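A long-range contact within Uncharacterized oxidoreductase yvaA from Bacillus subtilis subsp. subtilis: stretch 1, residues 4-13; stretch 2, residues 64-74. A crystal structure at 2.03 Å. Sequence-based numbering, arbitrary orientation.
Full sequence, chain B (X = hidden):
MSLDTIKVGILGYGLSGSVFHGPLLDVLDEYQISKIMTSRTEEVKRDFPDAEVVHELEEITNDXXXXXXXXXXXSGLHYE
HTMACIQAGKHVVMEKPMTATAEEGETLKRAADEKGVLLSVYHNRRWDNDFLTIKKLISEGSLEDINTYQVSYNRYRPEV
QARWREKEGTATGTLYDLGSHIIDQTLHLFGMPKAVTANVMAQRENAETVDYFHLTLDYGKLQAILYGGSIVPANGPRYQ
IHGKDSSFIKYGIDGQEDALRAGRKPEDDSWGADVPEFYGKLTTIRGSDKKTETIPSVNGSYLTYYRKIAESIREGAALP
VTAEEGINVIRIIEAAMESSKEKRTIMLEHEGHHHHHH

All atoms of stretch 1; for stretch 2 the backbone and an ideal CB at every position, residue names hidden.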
ATOM      1  N   ASP B   4      31.275  27.779  27.430  1.00 44.36           N
ATOM      2  CA  ASP B   4      30.498  27.821  26.196  1.00 43.91           C
ATOM      3  C   ASP B   4      29.203  26.974  26.158  1.00 43.28           C
ATOM      4  O   ASP B   4      28.544  26.921  25.112  1.00 43.68           O
ATOM      5  CB  ASP B   4      31.405  27.541  24.983  1.00 43.89           C
ATOM      6  CG  ASP B   4      32.516  28.587  24.835  1.00 44.94           C
ATOM      7  OD1 ASP B   4      32.369  29.667  25.455  1.00 45.38           O
ATOM      8  OD2 ASP B   4      33.518  28.320  24.126  1.00 42.92           O
ATOM      9  N   THR B   5      28.819  26.355  27.271  1.00 41.67           N
ATOM     10  CA  THR B   5      27.583  25.566  27.267  1.00 40.41           C
ATOM     11  C   THR B   5      26.412  26.428  26.846  1.00 40.15           C
ATOM     12  O   THR B   5      26.309  27.608  27.210  1.00 39.64           O
ATOM     13  CB  THR B   5      27.265  24.886  28.633  1.00 40.26           C
ATOM     14  OG1 THR B   5      27.241  25.870  29.683  1.00 40.46           O
ATOM     15  CG2 THR B   5      28.279  23.828  28.954  1.00 38.62           C
ATOM     16  N   ILE B   6      25.530  25.833  26.058  1.00 39.52           N
ATOM     17  CA  ILE B   6      24.324  26.511  25.633  1.00 39.46           C
ATOM     18  C   ILE B   6      23.328  26.374  26.774  1.00 40.29           C
ATOM     19  O   ILE B   6      23.047  25.251  27.227  1.00 41.16           O
ATOM     20  CB  ILE B   6      23.796  25.900  24.298  1.00 39.61           C
ATOM     21  CG1 ILE B   6      24.852  26.103  23.188  1.00 40.20           C
ATOM     22  CG2 ILE B   6      22.460  26.500  23.913  1.00 37.98           C
ATOM     23  CD1 ILE B   6      24.512  25.484  21.872  1.00 41.48           C
ATOM     24  N   LYS B   7      22.822  27.513  27.244  1.00 40.18           N
ATOM     25  CA  LYS B   7      21.914  27.570  28.385  1.00 40.47           C
ATOM     26  C   LYS B   7      20.514  27.325  27.888  1.00 39.78           C
ATOM     27  O   LYS B   7      19.976  28.106  27.121  1.00 39.54           O
ATOM     28  CB  LYS B   7      21.971  28.944  29.118  1.00 40.97           C
ATOM     29  CG  LYS B   7      23.357  29.402  29.615  1.00 39.81           C
ATOM     30  CD  LYS B   7      24.096  28.266  30.313  1.00 40.90           C
ATOM     31  CE  LYS B   7      25.444  28.763  30.887  1.00 41.91           C
ATOM     32  NZ  LYS B   7      26.511  28.725  29.854  1.00 38.18           N
ATOM     33  N   VAL B   8      19.906  26.260  28.381  1.00 39.97           N
ATOM     34  CA  VAL B   8      18.599  25.825  27.873  1.00 39.20           C
ATOM     35  C   VAL B   8      17.494  26.065  28.883  1.00 38.78           C
ATOM     36  O   VAL B   8      17.681  25.823  30.067  1.00 38.65           O
ATOM     37  CB  VAL B   8      18.653  24.318  27.512  1.00 39.09           C
ATOM     38  CG1 VAL B   8      17.289  23.799  26.985  1.00 37.79           C
ATOM     39  CG2 VAL B   8      19.809  24.067  26.527  1.00 37.89           C
ATOM     40  N   GLY B   9      16.354  26.542  28.394  1.00 38.91           N
ATOM     41  CA  GLY B   9      15.095  26.515  29.137  1.00 39.24           C
ATOM     42  C   GLY B   9      14.107  25.553  28.464  1.00 39.83           C
ATOM     43  O   GLY B   9      13.870  25.643  27.241  1.00 40.34           O
ATOM     44  N   ILE B  10      13.559  24.610  29.238  1.00 39.43           N
ATOM     45  CA  ILE B  10      12.556  23.653  28.711  1.00 39.07           C
ATOM     46  C   ILE B  10      11.135  24.006  29.129  1.00 38.52           C
ATOM     47  O   ILE B  10      10.834  24.109  30.322  1.00 39.43           O
ATOM     48  CB  ILE B  10      12.851  22.199  29.110  1.00 38.43           C
ATOM     49  CG1 ILE B  10      14.270  21.822  28.715  1.00 38.36           C
ATOM     50  CG2 ILE B  10      11.804  21.224  28.463  1.00 38.96           C
ATOM     51  CD1 ILE B  10      14.746  20.489  29.296  1.00 35.28           C
ATOM     52  N   LEU B  11      10.262  24.212  28.157  1.00 37.77           N
ATOM     53  CA  LEU B  11       8.886  24.527  28.475  1.00 37.35           C
ATOM     54  C   LEU B  11       8.057  23.236  28.559  1.00 37.85           C
ATOM     55  O   LEU B  11       7.828  22.583  27.553  1.00 36.89           O
ATOM     56  CB  LEU B  11       8.270  25.477  27.454  1.00 37.48           C
ATOM     57  CG  LEU B  11       8.844  26.886  27.262  1.00 38.73           C
ATOM     58  CD1 LEU B  11       7.815  27.731  26.488  1.00 37.05           C
ATOM     59  CD2 LEU B  11       9.217  27.569  28.600  1.00 36.89           C
ATOM     60  N   GLY B  12       7.630  22.884  29.779  1.00 37.77           N
ATOM     61  CA  GLY B  12       6.788  21.684  29.996  1.00 37.75           C
ATOM     62  C   GLY B  12       7.646  20.483  30.322  1.00 37.25           C
ATOM     63  O   GLY B  12       8.698  20.281  29.732  1.00 36.60           O
ATOM     64  N   TYR B  13       7.209  19.692  31.296  1.00 37.10           N
ATOM     65  CA  TYR B  13       7.964  18.530  31.699  1.00 35.84           C
ATOM     66  C   TYR B  13       7.059  17.275  31.830  1.00 36.59           C
ATOM     67  O   TYR B  13       7.176  16.487  32.782  1.00 34.50           O
ATOM     68  CB  TYR B  13       8.716  18.849  32.980  1.00 35.32           C
ATOM     69  CG  TYR B  13       9.899  17.966  33.232  1.00 36.15           C
ATOM     70  CD1 TYR B  13      11.017  18.019  32.394  1.00 34.63           C
ATOM     71  CD2 TYR B  13       9.921  17.085  34.312  1.00 36.18           C
ATOM     72  CE1 TYR B  13      12.120  17.197  32.620  1.00 34.98           C
ATOM     73  CE2 TYR B  13      11.027  16.269  34.552  1.00 34.67           C
ATOM     74  CZ  TYR B  13      12.126  16.341  33.689  1.00 36.19           C
ATOM     75  OH  TYR B  13      13.241  15.544  33.895  1.00 37.45           O
ATOM     76  N   UNK B  64      18.079  36.824  30.536  1.00 48.66           N
ATOM     77  CA  UNK B  64      19.101  37.057  29.483  1.00 47.83           C
ATOM     78  C   UNK B  64      20.159  35.974  29.346  1.00 46.45           C
ATOM     79  O   UNK B  64      20.851  35.910  28.329  1.00 46.89           O
ATOM     80  CB  UNK B  64      19.814  38.383  29.756  1.00 47.83           C
ATOM     81  N   UNK B  65      20.344  35.146  30.355  1.00 44.68           N
ATOM     82  CA  UNK B  65      21.322  34.093  30.195  1.00 43.83           C
ATOM     83  C   UNK B  65      20.781  32.936  29.305  1.00 43.14           C
ATOM     84  O   UNK B  65      21.563  32.192  28.732  1.00 43.14           O
ATOM     85  CB  UNK B  65      21.730  33.565  31.572  1.00 43.83           C
ATOM     86  N   UNK B  66      19.459  32.806  29.203  1.00 41.79           N
ATOM     87  CA  UNK B  66      18.827  31.712  28.443  1.00 41.17           C
ATOM     88  C   UNK B  66      18.991  31.928  26.930  1.00 40.07           C
ATOM     89  O   UNK B  66      18.580  32.969  26.420  1.00 40.70           O
ATOM     90  CB  UNK B  66      17.343  31.605  28.799  1.00 41.17           C
ATOM     91  N   UNK B  67      19.571  30.952  26.234  1.00 38.75           N
ATOM     92  CA  UNK B  67      19.835  31.082  24.786  1.00 39.28           C
ATOM     93  C   UNK B  67      18.871  30.278  23.876  1.00 38.50           C
ATOM     94  O   UNK B  67      18.483  30.748  22.785  1.00 37.44           O
ATOM     95  CB  UNK B  67      21.270  30.632  24.503  1.00 39.28           C
ATOM     96  N   UNK B  68      18.531  29.064  24.335  1.00 37.44           N
ATOM     97  CA  UNK B  68      17.637  28.136  23.596  1.00 36.87           C
ATOM     98  C   UNK B  68      16.461  27.693  24.482  1.00 36.68           C
ATOM     99  O   UNK B  68      16.671  27.283  25.630  1.00 35.83           O
ATOM    100  CB  UNK B  68      18.416  26.910  23.114  1.00 36.87           C
ATOM    101  N   UNK B  69      15.246  27.828  23.945  1.00 36.55           N
ATOM    102  CA  UNK B  69      14.022  27.319  24.581  1.00 37.09           C
ATOM    103  C   UNK B  69      13.523  26.088  23.778  1.00 36.55           C
ATOM    104  O   UNK B  69      13.426  26.142  22.531  1.00 36.16           O
ATOM    105  CB  UNK B  69      12.948  28.407  24.644  1.00 37.09           C
ATOM    106  N   UNK B  70      13.249  24.990  24.491  1.00 35.87           N
ATOM    107  CA  UNK B  70      12.534  23.820  23.907  1.00 35.04           C
ATOM    108  C   UNK B  70      11.038  23.902  24.223  1.00 35.70           C
ATOM    109  O   UNK B  70      10.635  23.953  25.380  1.00 35.57           O
ATOM    110  CB  UNK B  70      13.108  22.507  24.443  1.00 35.04           C
ATOM    111  N   UNK B  71      10.210  23.996  23.206  1.00 36.27           N
ATOM    112  CA  UNK B  71       8.789  24.113  23.467  1.00 37.84           C
ATOM    113  C   UNK B  71       8.104  22.723  23.403  1.00 39.02           C
ATOM    114  O   UNK B  71       8.003  22.111  22.350  1.00 38.08           O
ATOM    115  CB  UNK B  71       8.153  25.077  22.464  1.00 37.84           C
ATOM    116  N   UNK B  72       7.705  22.222  24.566  1.00 40.13           N
ATOM    117  CA  UNK B  72       6.918  21.003  24.614  1.00 41.69           C
ATOM    118  C   UNK B  72       5.500  21.241  25.207  1.00 44.03           C
ATOM    119  O   UNK B  72       4.816  20.301  25.523  1.00 44.72           O
ATOM    120  CB  UNK B  72       7.665  19.951  25.436  1.00 41.69           C
ATOM    121  N   UNK B  73       5.053  22.478  25.351  1.00 46.89           N
ATOM    122  CA  UNK B  73       3.725  22.694  25.915  1.00 50.30           C
ATOM    123  C   UNK B  73       2.667  22.140  24.941  1.00 52.21           C
ATOM    124  O   UNK B  73       2.990  21.925  23.767  1.00 52.38           O
ATOM    125  CB  UNK B  73       3.489  24.180  26.193  1.00 50.30           C
ATOM    126  N   UNK B  74       1.423  21.854  25.424  1.00 53.84           N
ATOM    127  CA  UNK B  74       0.453  21.171  24.537  1.00 55.15           C
ATOM    128  C   UNK B  74       0.103  21.976  23.278  1.00 56.65           C
ATOM    129  O   UNK B  74       0.144  23.219  23.300  1.00 57.17           O
ATOM    130  CB  UNK B  74      -0.833  20.877  25.312  1.00 55.15           C
TER

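Strand 6-11 pairs in parallel with the strand of stretch 2 that ends at 71, and side chains in the pairing alternate between two faces of the sheet.

Position 64 lies beyond the reach of stretch 1. Its phi of -64° allows almost any residue. It is Pro64.

At position 65 the CA-to-CB bond points sideways, with the ideal CB 4.9 Å from Lys7 CG. Small or polar residues would suit. It is Ala65, whose O lies 3.3 Å from Lys7 CB.

Position 66 also points sideways. Gly9 has no side chain, which leaves room nearby for a branched or long apolar group. It is Ile66; its CG2 comes within 4.1 Å of Gly9 N.

At position 67 the backbone N donates to Lys7 O at 3.0 Å. Lys7 N is left facing this side, so a side chain carrying an acceptor would suit; Glu or Gln could reach. Lys7 NZ is taken up within stretch 1 by hydrogen bonds to Thr5 O and Thr5 OG1. The residue is Glu67: Lys7 N donates to its OE1 at 3.0 Å.

Position 68 shares a face with Val8, and its ideal CB is 4.1 Å from Ile6 CG2. Leu, Ile, Val or Met would fit. It is Leu68. Its backbone N donates to Lys7 O at 3.3 Å, and its O accepts from Gly9 N at 2.9 Å.

Position 69 pairs with Gly9 and lies on the face of Leu11. The ideal CB is 5.1 Å from Leu11 CG, so a modest apolar side chain would close the gap. It is Val69; CG1 meets Leu11 CG at 3.6 Å.

Position 70 lies on the face of Val8 and Ile10. A branched or long apolar side chain could touch both. It is Ile70, with CG1 3.8 Å from Val8 CG1 and 4.3 Å from Ile10 CG1. Its backbone N donates to Gly9 O and its O accepts from Leu11 N.

Position 71 returns to the face of Leu11, whose CD1 is 4.8 Å from the ideal CB. Val, Ile or Leu would suit. It is Val71; CG2 lies 4.1 Å from Leu11 CD1.

At position 72 the ideal CB is 3.4 Å from Leu11 O, an acceptor. A short donor, Ser or Thr, fits well. It is Thr72: OG1 donates to Leu11 O at 2.6 Å, and the backbone N donates to it too.

Position 73 points sideways, near Leu11; several residues would do. It is Thr73, whose CG2 is 4.1 Å from Leu11 CB.

Position 74 is out of reach. It is Pro74.

Stretch 2 64-74: PAIELVIVTTP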
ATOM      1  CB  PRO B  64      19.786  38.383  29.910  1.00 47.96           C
ATOM      2  CG  PRO B  64      19.424  38.570  31.365  1.00 49.01           C
ATOM      3  CD  PRO B  64      18.066  37.906  31.546  1.00 49.07           C
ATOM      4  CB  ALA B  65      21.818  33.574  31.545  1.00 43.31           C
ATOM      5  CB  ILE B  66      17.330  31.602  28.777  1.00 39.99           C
ATOM      6  CG1 ILE B  66      17.131  31.214  30.255  1.00 41.60           C
ATOM      7  CG2 ILE B  66      16.619  30.600  27.828  1.00 42.56           C
ATOM      8  CD1 ILE B  66      17.715  29.848  30.656  1.00 41.39           C
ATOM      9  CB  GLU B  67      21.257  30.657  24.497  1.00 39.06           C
ATOM     10  CG  GLU B  67      22.287  31.357  25.411  1.00 40.65           C
ATOM     11  CD  GLU B  67      23.641  30.830  25.186  1.00 40.31           C
ATOM     12  OE1 GLU B  67      24.073  29.855  25.858  1.00 42.96           O
ATOM     13  OE2 GLU B  67      24.284  31.361  24.279  1.00 44.10           O
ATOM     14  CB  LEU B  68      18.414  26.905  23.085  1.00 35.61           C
ATOM     15  CG  LEU B  68      17.628  25.794  22.354  1.00 35.32           C
ATOM     16  CD1 LEU B  68      17.057  26.258  21.048  1.00 30.04           C
ATOM     17  CD2 LEU B  68      18.508  24.583  22.126  1.00 33.80           C
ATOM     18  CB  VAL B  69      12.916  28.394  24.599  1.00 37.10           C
ATOM     19  CG1 VAL B  69      11.644  27.866  25.274  1.00 38.32           C
ATOM     20  CG2 VAL B  69      13.392  29.638  25.341  1.00 38.34           C
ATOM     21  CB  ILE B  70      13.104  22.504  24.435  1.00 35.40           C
ATOM     22  CG1 ILE B  70      14.636  22.575  24.542  1.00 33.85           C
ATOM     23  CG2 ILE B  70      12.596  21.306  23.607  1.00 30.25           C
ATOM     24  CD1 ILE B  70      15.410  22.618  23.205  1.00 37.04           C
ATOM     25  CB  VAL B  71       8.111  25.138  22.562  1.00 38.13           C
ATOM     26  CG1 VAL B  71       6.646  25.277  22.936  1.00 36.90           C
ATOM     27  CG2 VAL B  71       8.818  26.504  22.711  1.00 38.06           C
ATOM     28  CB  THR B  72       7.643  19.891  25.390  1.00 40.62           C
ATOM     29  OG1 THR B  72       7.512  20.155  26.778  1.00 39.09           O
ATOM     30  CG2 THR B  72       9.155  19.769  24.973  1.00 37.76           C
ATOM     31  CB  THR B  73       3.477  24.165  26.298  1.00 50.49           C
ATOM     32  OG1 THR B  73       3.892  25.008  25.229  1.00 52.63           O
ATOM     33  CG2 THR B  73       4.283  24.529  27.559  1.00 51.81           C
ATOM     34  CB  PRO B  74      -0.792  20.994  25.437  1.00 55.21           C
ATOM     35  CG  PRO B  74      -0.274  21.064  26.838  1.00 54.25           C
ATOM     36  CD  PRO B  74       0.865  22.068  26.774  1.00 53.63           C
TER
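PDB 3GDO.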